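PDB 6JH5: LamCAT from Aquimarina, which probably hydrolyses the beta-glucan laminarin, as a marine bacterial laminarinase of glycosyl hydrolase family 16. Local coordinates for residues Glu42-Glu47 with Thr66-Lys71; Asn50-Ala55 with Arg222-Tyr227; Arg86-Ser91 with Thr155-Tyr160. All coordinates share one frame; numbering follows the deposited sequence.

Interaction 1 (Glu42-Glu47 with Thr66-Lys71); sequences ENATVE and TSTRMK
Asn-43 and Ala-44, where the chain enters strand 44-47, meet Thr-66, Ser-67 and Thr-68 at the break in strand 63-71, within the beta-sandwich (jelly roll) of glycosyl hydrolase family 16. The strands of 44-47 and 63-71 are not paired with each other here; each pairs with strand 50-60, and side chains bridge the gap between them. Asn-43 does most of the touching. Its CG lies anti to the carbonyl carbon (chi1 -66°), which sends the amide along Ser-67 to Thr-66. There ND2 donates to Thr-66 OG1 at 2.9 Å, 155° at the hydrogen, with the hydroxyl 17° out of the amide plane and the two side chains crossing at about a right angle. ND2 also bonds Thr-54 O, and Thr-66 OG1 pairs with Glu-58 as well, so both ends of the bond have a second partner in strand 50-60. An alanine in place of Asn-43 would probably leave Thr-66 OG1 and Thr-54 O without this shared donor and open a gap beside Ser-67. The root of the same side chain is closely packed, CB standing 3.3 Å from Thr-68 OG1, a hydroxyl engaged by Arg-40 O. Next in sequence, Ala-44 sets its methyl group against both branches of this threonine, and Phe-22 touches both residues. Ala-44 CB lies 3.9 Å from Thr-68 CG2.

Interaction 2 (Asn50-Ala55 with Arg222-Tyr227); sequences NLVITA and RMLVDY. With CA (calcium ion), chain B.
Leu-51 and Val-225 form one of four antiparallel pairs that knit strands 50-55 and 222-225 together at an angle of 162°. Hydrogen-bonded pairs Leu-51/Val-225 and Ile-53/Met-223 alternate with non-hydrogen-bonded Val-52/Leu-224 and Thr-54/Arg-222, and successive pairs point to opposite faces of the sheet. On the first, Leu-51 and Val-225 lie side by side, CD2 of the leucine 4.0 Å from CG2 of the valine. Next to them Ile-53 and Met-223 meet only at their roots, CB to CB 4.2 Å, because the extended methionine chain carries its sulfur away toward Met-203 and Ile-87.

On the other face Val-52 is the bump. Its CG2 rests 3.8 Å from Leu-224 CD2, while its CG1 fits beneath the curled side chain of Arg-222. The bend at chi3 (53°) folds the guanidinium back over the valine, so that CG1 sits under one face, offset toward the rim, 3.7 Å from NH1. That NH1 pairs with Glu-47 and, through a water in the guanidinium plane, reaches Thr-54 OG1. Farther along, Asn-50 OD1 packs 3.6 Å from Leu-224 CB and bonds Tyr-157 OH. Beyond Val-225 the chain turns a corner, and Asp-226 binds calcium through O at 2.5 Å and OD1 at 2.8 Å, while OD2 is in a salt bridge with Arg-86. Carbonyls of Glu-11 and Gly-49 and a water complete a calcium site at the corner of strand 221-232 in the family 16 beta-sandwich.

Interaction 3 (Arg86-Ser91 with Thr155-Tyr160); sequences RIAMPS and TSYHIY
Ile-87 and His-158 form an antiparallel hydrogen-bonded pair where strand 86-88 meets strand 158-160, two neighbours in the beta-sandwich of glycosyl hydrolase family 16. The short strands run at 126° to each other, so regular pairing is brief: Arg-86/Ile-159 is the adjoining non-hydrogen-bonded pair. Ile-87 N donates to His-158 O at 3.0 Å, nearly along the C=O axis, whereas the return bond from His-158 N approaches Ile-87 O from 38° above the carbonyl plane. Past the strands the chains stay close through a CA-H...O contact from Thr-155 to Met-89 O.

Among the side chains, the ring of Tyr-157 is held between two neighbours. Ala-88 CB lies over one face, 4.0 Å from the centroid in a CH-pi contact. Across the opposite face lies the guanidinium of Arg-86, stacked with planes 23° apart and CZ 4.2 Å from the centroid, an off-centre cation-pi contact that leans toward CB and CD2. In the arginine CG is anti to the backbone N and the chain runs extended to NE, which carries its head across to the ring of Tyr-157. NH1 is also held by Asp-226, NE donates to a water in the guanidinium plane, and Tyr-157 OH is held by Asn-50; both ends of the stack are thereby fixed by polar partners. Ile-159 CD1 lies against the aliphatic stem of Arg-86, a contact too short to read closely.

On the other side of the strands, Tyr-160 presents its edge to Ile-87 O, and CE2 reaches the isoleucine CB. A water bridges Ile-87 O and Tyr-160 OH. The bent Met-89 side chain brings CE obliquely to this tyrosine, 3.7 Å from Tyr-160 CZ.

In the fold
The three contacts follow one another across the strands of the sandwich. Interactions 1 and 2 have centres 8 Å apart; strand 50-60, part of interaction 2, pairs with both strands of interaction 1 and lies between them in the chain, so their segments alternate. Interactions 2 and 3 have centres 9 Å apart, joined by neighbouring strands 221-232 and 81-88, and interaction 3 is nested inside the long loop closed by interaction 2. Interactions 1 and 3 do not touch, their centres 16 Å apart. Salt bridges Glu-47 to Arg-222 and Asp-226 to Arg-86 connect successive contacts. Strand 221-232, late in the chain, pairs with both 50-60 and 81-88, joining distant sequence in one sandwich.

Interaction 1 (Glu42-Glu47 with Thr66-Lys71)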
loop_
_atom_site.group_PDB
_atom_site.type_symbol
_atom_site.label_atom_id
_atom_site.label_comp_id
_atom_site.label_asym_id
_atom_site.label_seq_id
_atom_site.Cartn_x
_atom_site.Cartn_y
_atom_site.Cartn_z
ATOM N N GLU A 42 5.040 -17.360 3.250
ATOM C CA GLU A 42 3.996 -18.410 3.333
ATOM C C GLU A 42 2.590 -17.823 3.438
ATOM O O GLU A 42 1.663 -18.454 3.034
ATOM C CB GLU A 42 4.266 -19.342 4.502
ATOM C CG GLU A 42 5.429 -20.257 4.224
ATOM C CD GLU A 42 6.777 -19.730 4.671
ATOM O OE1 GLU A 42 6.903 -18.540 4.890
ATOM O OE2 GLU A 42 7.670 -20.528 4.791
ATOM N N ASN A 43 2.502 -16.585 3.893
ATOM C CA ASN A 43 1.190 -15.916 4.050
ATOM C C ASN A 43 0.656 -15.392 2.715
ATOM O O ASN A 43 -0.427 -14.880 2.707
ATOM C CB ASN A 43 1.243 -14.838 5.125
ATOM C CG ASN A 43 1.466 -15.417 6.501
ATOM O OD1 ASN A 43 2.505 -15.967 6.767
ATOM N ND2 ASN A 43 0.483 -15.285 7.363
ATOM N N ALA A 44 1.435 -15.538 1.651
ATOM C CA ALA A 44 1.013 -15.113 0.306
ATOM C C ALA A 44 0.813 -16.345 -0.572
ATOM O O ALA A 44 1.692 -17.134 -0.677
ATOM C CB ALA A 44 2.018 -14.171 -0.298
ATOM N N THR A 45 -0.369 -16.444 -1.147
ATOM C CA THR A 45 -0.756 -17.550 -2.036
ATOM C C THR A 45 -1.578 -16.988 -3.192
ATOM O O THR A 45 -1.880 -15.810 -3.186
ATOM C CB THR A 45 -1.599 -18.597 -1.298
ATOM O OG1 THR A 45 -2.794 -17.998 -0.810
ATOM C CG2 THR A 45 -0.826 -19.276 -0.194
ATOM N N VAL A 46 -1.818 -17.831 -4.188
ATOM C CA VAL A 46 -2.718 -17.455 -5.297
ATOM C C VAL A 46 -3.817 -18.506 -5.352
ATOM O O VAL A 46 -3.511 -19.677 -5.351
ATOM C CB VAL A 46 -2.008 -17.339 -6.655
ATOM C CG1 VAL A 46 -2.993 -17.289 -7.794
ATOM C CG2 VAL A 46 -1.108 -16.125 -6.689
ATOM N N GLU A 47 -5.044 -18.043 -5.327
ATOM C CA GLU A 47 -6.178 -18.966 -5.444
ATOM C C GLU A 47 -7.168 -18.395 -6.426
ATOM O O GLU A 47 -7.506 -17.247 -6.294
ATOM C CB GLU A 47 -7.006 -18.954 -4.180
ATOM C CG GLU A 47 -6.326 -19.514 -2.975
ATOM C CD GLU A 47 -7.281 -19.420 -1.794
ATOM O OE1 GLU A 47 -8.456 -19.118 -2.011
ATOM O OE2 GLU A 47 -6.844 -19.588 -0.713
ATOM N N THR A 66 1.047 -13.315 11.886
ATOM C CA THR A 66 1.842 -13.373 10.644
ATOM C C THR A 66 1.006 -12.795 9.512
ATOM O O THR A 66 -0.190 -12.841 9.568
ATOM C CB THR A 66 2.308 -14.789 10.301
ATOM O OG1 THR A 66 1.159 -15.609 10.163
ATOM C CG2 THR A 66 3.263 -15.325 11.339
ATOM N N SER A 67 1.700 -12.245 8.536
ATOM C CA SER A 67 1.039 -11.659 7.357
ATOM C C SER A 67 2.079 -11.525 6.239
ATOM O O SER A 67 3.098 -12.142 6.322
ATOM C CB SER A 67 0.379 -10.346 7.675
ATOM O OG SER A 67 -0.428 -9.930 6.611
ATOM N N THR A 68 1.753 -10.771 5.209
ATOM C CA THR A 68 2.717 -10.605 4.100
ATOM C C THR A 68 2.922 -9.120 3.779
ATOM O O THR A 68 1.980 -8.392 3.861
ATOM C CB THR A 68 2.220 -11.314 2.829
ATOM O OG1 THR A 68 2.509 -12.687 3.020
ATOM C CG2 THR A 68 2.904 -10.888 1.547
ATOM N N ARG A 69 4.154 -8.754 3.486
ATOM C CA ARG A 69 4.489 -7.426 2.931
ATOM C C ARG A 69 5.328 -7.718 1.686
ATOM O O ARG A 69 6.374 -8.289 1.832
ATOM C CB ARG A 69 5.238 -6.553 3.932
ATOM C CG ARG A 69 5.651 -5.188 3.404
ATOM C CD ARG A 69 5.961 -4.218 4.514
ATOM N NE ARG A 69 6.855 -3.177 4.071
ATOM C CZ ARG A 69 7.078 -2.062 4.742
ATOM N NH1 ARG A 69 6.405 -1.819 5.850
ATOM N NH2 ARG A 69 7.960 -1.188 4.300
ATOM N N MET A 70 4.837 -7.335 0.521
ATOM C CA MET A 70 5.566 -7.670 -0.718
ATOM C C MET A 70 5.762 -6.393 -1.538
ATOM O O MET A 70 4.962 -5.509 -1.404
ATOM C CB MET A 70 4.812 -8.751 -1.491
ATOM C CG MET A 70 3.397 -8.388 -1.785
ATOM S SD MET A 70 2.334 -9.819 -2.211
ATOM C CE MET A 70 2.818 -10.124 -3.915
ATOM N N LYS A 71 6.817 -6.345 -2.333
ATOM C CA LYS A 71 7.163 -5.085 -3.031
ATOM C C LYS A 71 7.816 -5.364 -4.382
ATOM O O LYS A 71 8.294 -6.423 -4.581
ATOM C CB LYS A 71 8.139 -4.286 -2.169
ATOM C CG LYS A 71 9.431 -5.016 -1.840
ATOM C CD LYS A 71 10.273 -4.318 -0.818
ATOM C CE LYS A 71 11.600 -5.013 -0.617
ATOM N NZ LYS A 71 12.424 -4.381 0.429
#

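Interaction 2 (Asn50-Ala55 with Arg222-Tyr227)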
loop_
_atom_site.group_PDB
_atom_site.type_symbol
_atom_site.label_atom_id
_atom_site.label_comp_id
_atom_site.label_asym_id
_atom_site.label_seq_id
_atom_site.Cartn_x
_atom_site.Cartn_y
_atom_site.Cartn_z
ATOM N N ASN A 50 -6.517 -14.900 -7.866
ATOM C CA ASN A 50 -6.334 -13.726 -6.991
ATOM C C ASN A 50 -5.127 -13.957 -6.097
ATOM O O ASN A 50 -4.925 -15.052 -5.679
ATOM C CB ASN A 50 -7.441 -13.626 -5.953
ATOM C CG ASN A 50 -8.693 -12.898 -6.363
ATOM O OD1 ASN A 50 -9.510 -12.583 -5.501
ATOM N ND2 ASN A 50 -8.890 -12.702 -7.641
ATOM N N LEU A 51 -4.372 -12.891 -5.846
ATOM C CA LEU A 51 -3.347 -12.963 -4.793
ATOM C C LEU A 51 -4.133 -12.996 -3.480
ATOM O O LEU A 51 -5.103 -12.272 -3.365
ATOM C CB LEU A 51 -2.475 -11.703 -4.824
ATOM C CG LEU A 51 -1.672 -11.431 -3.559
ATOM C CD1 LEU A 51 -0.535 -12.426 -3.392
ATOM C CD2 LEU A 51 -1.118 -10.024 -3.588
ATOM N N VAL A 52 -3.739 -13.868 -2.583
ATOM C CA VAL A 52 -4.363 -13.897 -1.248
ATOM C C VAL A 52 -3.276 -13.599 -0.238
ATOM O O VAL A 52 -2.347 -14.333 -0.185
ATOM C CB VAL A 52 -4.958 -15.272 -0.931
ATOM C CG1 VAL A 52 -5.609 -15.272 0.438
ATOM C CG2 VAL A 52 -5.933 -15.698 -1.998
ATOM N N ILE A 53 -3.442 -12.520 0.512
ATOM C CA ILE A 53 -2.538 -12.260 1.652
ATOM C C ILE A 53 -3.353 -12.650 2.885
ATOM O O ILE A 53 -4.373 -12.073 3.089
ATOM C CB ILE A 53 -2.097 -10.794 1.697
ATOM C CG1 ILE A 53 -1.097 -10.508 0.579
ATOM C CG2 ILE A 53 -1.506 -10.485 3.059
ATOM C CD1 ILE A 53 -0.614 -9.085 0.525
ATOM N N THR A 54 -2.887 -13.648 3.615
ATOM C CA THR A 54 -3.648 -14.131 4.780
ATOM C C THR A 54 -2.934 -13.706 6.051
ATOM O O THR A 54 -1.783 -13.968 6.146
ATOM C CB THR A 54 -3.725 -15.662 4.757
ATOM O OG1 THR A 54 -4.315 -16.057 3.534
ATOM C CG2 THR A 54 -4.525 -16.234 5.907
ATOM N N ALA A 55 -3.646 -13.024 6.940
ATOM C CA ALA A 55 -3.068 -12.715 8.258
ATOM C C ALA A 55 -3.515 -13.831 9.200
ATOM O O ALA A 55 -4.642 -14.230 9.125
ATOM C CB ALA A 55 -3.509 -11.365 8.751
ATOM N N ARG A 222 -8.336 -12.662 5.165
ATOM C CA ARG A 222 -7.822 -12.673 3.776
ATOM C C ARG A 222 -7.974 -11.331 3.067
ATOM O O ARG A 222 -9.051 -10.813 2.996
ATOM C CB ARG A 222 -8.565 -13.750 2.984
ATOM C CG ARG A 222 -8.180 -15.153 3.403
ATOM C CD ARG A 222 -9.210 -16.185 3.022
ATOM N NE ARG A 222 -9.616 -16.200 1.639
ATOM C CZ ARG A 222 -9.129 -17.023 0.747
ATOM N NH1 ARG A 222 -8.172 -17.856 1.088
ATOM N NH2 ARG A 222 -9.592 -17.010 -0.476
ATOM N N MET A 223 -6.860 -10.864 2.532
ATOM C CA MET A 223 -6.853 -9.680 1.650
ATOM C C MET A 223 -6.691 -10.243 0.232
ATOM O O MET A 223 -5.757 -10.974 0.005
ATOM C CB MET A 223 -5.701 -8.734 2.001
ATOM C CG MET A 223 -5.508 -7.615 1.034
ATOM S SD MET A 223 -4.098 -6.600 1.619
ATOM C CE MET A 223 -4.050 -5.325 0.362
ATOM N N LEU A 224 -7.637 -9.925 -0.643
ATOM C CA LEU A 224 -7.625 -10.450 -2.022
ATOM C C LEU A 224 -7.284 -9.362 -3.044
ATOM O O LEU A 224 -7.917 -8.341 -3.051
ATOM C CB LEU A 224 -8.997 -11.041 -2.327
ATOM C CG LEU A 224 -9.542 -11.956 -1.236
ATOM C CD1 LEU A 224 -10.956 -12.377 -1.594
ATOM C CD2 LEU A 224 -8.666 -13.176 -1.052
ATOM N N VAL A 225 -6.315 -9.652 -3.902
ATOM C CA VAL A 225 -5.966 -8.686 -4.970
ATOM C C VAL A 225 -6.157 -9.397 -6.314
ATOM O O VAL A 225 -5.523 -10.372 -6.543
ATOM C CB VAL A 225 -4.537 -8.165 -4.776
ATOM C CG1 VAL A 225 -4.217 -7.111 -5.812
ATOM C CG2 VAL A 225 -4.349 -7.602 -3.381
ATOM N N ASP A 226 -7.123 -8.928 -7.078
ATOM C CA ASP A 226 -7.438 -9.483 -8.413
ATOM C C ASP A 226 -6.298 -9.149 -9.371
ATOM O O ASP A 226 -5.902 -10.000 -10.129
ATOM C CB ASP A 226 -8.796 -8.951 -8.858
ATOM C CG ASP A 226 -9.383 -9.666 -10.057
ATOM O OD1 ASP A 226 -8.853 -10.698 -10.433
ATOM O OD2 ASP A 226 -10.314 -9.144 -10.583
ATOM N N TYR A 227 -5.842 -7.909 -9.320
ATOM C CA TYR A 227 -4.709 -7.500 -10.172
ATOM C C TYR A 227 -4.088 -6.201 -9.669
ATOM O O TYR A 227 -4.686 -5.504 -8.912
ATOM C CB TYR A 227 -5.175 -7.257 -11.604
ATOM C CG TYR A 227 -6.303 -6.277 -11.744
ATOM C CD1 TYR A 227 -6.094 -4.926 -11.630
ATOM C CD2 TYR A 227 -7.587 -6.716 -11.994
ATOM C CE1 TYR A 227 -7.127 -4.020 -11.779
ATOM C CE2 TYR A 227 -8.627 -5.824 -12.133
ATOM C CZ TYR A 227 -8.397 -4.474 -12.043
ATOM O OH TYR A 227 -9.398 -3.578 -12.188
HETATM CA CA CA B . -6.648 -11.988 -11.494
HETATM O O HOH W 1 -6.262 -18.012 3.262
HETATM O O HOH W 2 -6.979 -10.551 -13.754
#

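Interaction 3 (Arg86-Ser91 with Thr155-Tyr160)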
loop_
_atom_site.group_PDB
_atom_site.type_symbol
_atom_site.label_atom_id
_atom_site.label_comp_id
_atom_site.label_asym_id
_atom_site.label_seq_id
_atom_site.Cartn_x
_atom_site.Cartn_y
_atom_site.Cartn_z
ATOM N N ARG A 86 -7.374 -3.943 -7.962
ATOM C CA ARG A 86 -8.749 -4.330 -7.574
ATOM C C ARG A 86 -8.595 -5.206 -6.334
ATOM O O ARG A 86 -8.007 -6.226 -6.449
ATOM C CB ARG A 86 -9.394 -5.093 -8.720
ATOM C CG ARG A 86 -10.824 -5.514 -8.436
ATOM C CD ARG A 86 -11.576 -5.858 -9.709
ATOM N NE ARG A 86 -12.941 -6.204 -9.390
ATOM C CZ ARG A 86 -13.428 -7.423 -9.307
ATOM N NH1 ARG A 86 -12.689 -8.480 -9.546
ATOM N NH2 ARG A 86 -14.682 -7.602 -8.957
ATOM N N ILE A 87 -9.059 -4.691 -5.195
ATOM C CA ILE A 87 -8.809 -5.318 -3.875
ATOM C C ILE A 87 -10.096 -5.466 -3.071
ATOM O O ILE A 87 -10.881 -4.577 -3.111
ATOM C CB ILE A 87 -7.873 -4.388 -3.090
ATOM C CG1 ILE A 87 -6.604 -4.094 -3.884
ATOM C CG2 ILE A 87 -7.537 -4.943 -1.719
ATOM C CD1 ILE A 87 -5.666 -3.144 -3.161
ATOM N N ALA A 88 -10.195 -6.601 -2.395
ATOM C CA ALA A 88 -11.239 -6.905 -1.406
ATOM C C ALA A 88 -10.466 -7.141 -0.111
ATOM O O ALA A 88 -9.552 -7.875 -0.129
ATOM C CB ALA A 88 -12.062 -8.104 -1.814
ATOM N N MET A 89 -10.836 -6.455 0.952
ATOM C CA MET A 89 -10.018 -6.595 2.167
ATOM C C MET A 89 -10.893 -6.884 3.377
ATOM O O MET A 89 -12.029 -6.544 3.365
ATOM C CB MET A 89 -9.217 -5.310 2.412
ATOM C CG MET A 89 -10.062 -4.136 2.834
ATOM S SD MET A 89 -9.177 -2.572 2.547
ATOM C CE MET A 89 -9.529 -2.267 0.817
ATOM N N PRO A 90 -10.337 -7.461 4.444
ATOM C CA PRO A 90 -11.110 -7.722 5.640
ATOM C C PRO A 90 -11.372 -6.414 6.398
ATOM O O PRO A 90 -10.737 -5.455 6.191
ATOM C CB PRO A 90 -10.234 -8.612 6.521
ATOM C CG PRO A 90 -8.952 -8.779 5.793
ATOM C CD PRO A 90 -8.952 -7.869 4.582
ATOM N N SER A 91 -12.344 -6.472 7.288
ATOM C CA SER A 91 -12.707 -5.313 8.120
ATOM C C SER A 91 -12.844 -5.834 9.551
ATOM O O SER A 91 -13.783 -6.517 9.841
ATOM C CB SER A 91 -13.982 -4.722 7.587
ATOM O OG SER A 91 -14.438 -3.657 8.394
ATOM N N THR A 155 -14.981 -5.081 2.090
ATOM C CA THR A 155 -14.883 -6.548 1.950
ATOM C C THR A 155 -15.230 -6.975 0.518
ATOM O O THR A 155 -14.997 -8.100 0.207
ATOM C CB THR A 155 -15.727 -7.247 3.015
ATOM O OG1 THR A 155 -16.998 -6.623 2.935
ATOM C CG2 THR A 155 -15.160 -7.038 4.400
ATOM N N SER A 156 -15.905 -6.116 -0.232
ATOM C CA SER A 156 -16.171 -6.387 -1.664
ATOM C C SER A 156 -15.009 -5.822 -2.479
ATOM O O SER A 156 -14.309 -4.982 -1.990
ATOM C CB SER A 156 -17.460 -5.790 -2.146
ATOM O OG SER A 156 -18.553 -6.350 -1.464
ATOM N N TYR A 157 -14.869 -6.270 -3.711
ATOM C CA TYR A 157 -13.785 -5.690 -4.530
ATOM C C TYR A 157 -14.143 -4.260 -4.915
ATOM O O TYR A 157 -15.231 -3.986 -5.317
ATOM C CB TYR A 157 -13.573 -6.429 -5.847
ATOM C CG TYR A 157 -13.081 -7.841 -5.709
ATOM C CD1 TYR A 157 -11.748 -8.141 -5.528
ATOM C CD2 TYR A 157 -13.975 -8.883 -5.791
ATOM C CE1 TYR A 157 -11.322 -9.451 -5.428
ATOM C CE2 TYR A 157 -13.572 -10.194 -5.679
ATOM C CZ TYR A 157 -12.239 -10.482 -5.503
ATOM O OH TYR A 157 -11.900 -11.794 -5.398
ATOM N N HIS A 158 -13.122 -3.422 -4.840
ATOM C CA HIS A 158 -13.152 -2.013 -5.270
ATOM C C HIS A 158 -11.853 -1.711 -6.021
ATOM O O HIS A 158 -10.906 -2.401 -5.838
ATOM C CB HIS A 158 -13.330 -1.056 -4.088
ATOM C CG HIS A 158 -14.659 -1.154 -3.426
ATOM N ND1 HIS A 158 -15.731 -0.424 -3.836
ATOM C CD2 HIS A 158 -15.085 -1.880 -2.380
ATOM C CE1 HIS A 158 -16.758 -0.712 -3.078
ATOM N NE2 HIS A 158 -16.390 -1.578 -2.175
ATOM N N ILE A 159 -11.895 -0.710 -6.878
ATOM C CA ILE A 159 -10.675 -0.355 -7.650
ATOM C C ILE A 159 -10.037 0.888 -7.030
ATOM O O ILE A 159 -10.684 1.877 -6.961
ATOM C CB ILE A 159 -11.058 -0.120 -9.106
ATOM C CG1 ILE A 159 -11.851 -1.317 -9.628
ATOM C CG2 ILE A 159 -9.832 0.203 -9.950
ATOM C CD1 ILE A 159 -11.029 -2.491 -9.862
ATOM N N TYR A 160 -8.801 0.744 -6.583
ATOM C CA TYR A 160 -8.057 1.836 -5.919
ATOM C C TYR A 160 -7.011 2.337 -6.904
ATOM O O TYR A 160 -6.245 1.559 -7.341
ATOM C CB TYR A 160 -7.455 1.303 -4.624
ATOM C CG TYR A 160 -8.518 0.843 -3.669
ATOM C CD1 TYR A 160 -9.207 1.753 -2.893
ATOM C CD2 TYR A 160 -8.880 -0.475 -3.591
ATOM C CE1 TYR A 160 -10.192 1.352 -2.015
ATOM C CE2 TYR A 160 -9.856 -0.896 -2.711
ATOM C CZ TYR A 160 -10.527 0.021 -1.938
ATOM O OH TYR A 160 -11.505 -0.371 -1.093
HETATM O O HOH W 3 -14.682 -4.093 -8.357
HETATM O O HOH W 4 -12.137 -2.987 -1.141
#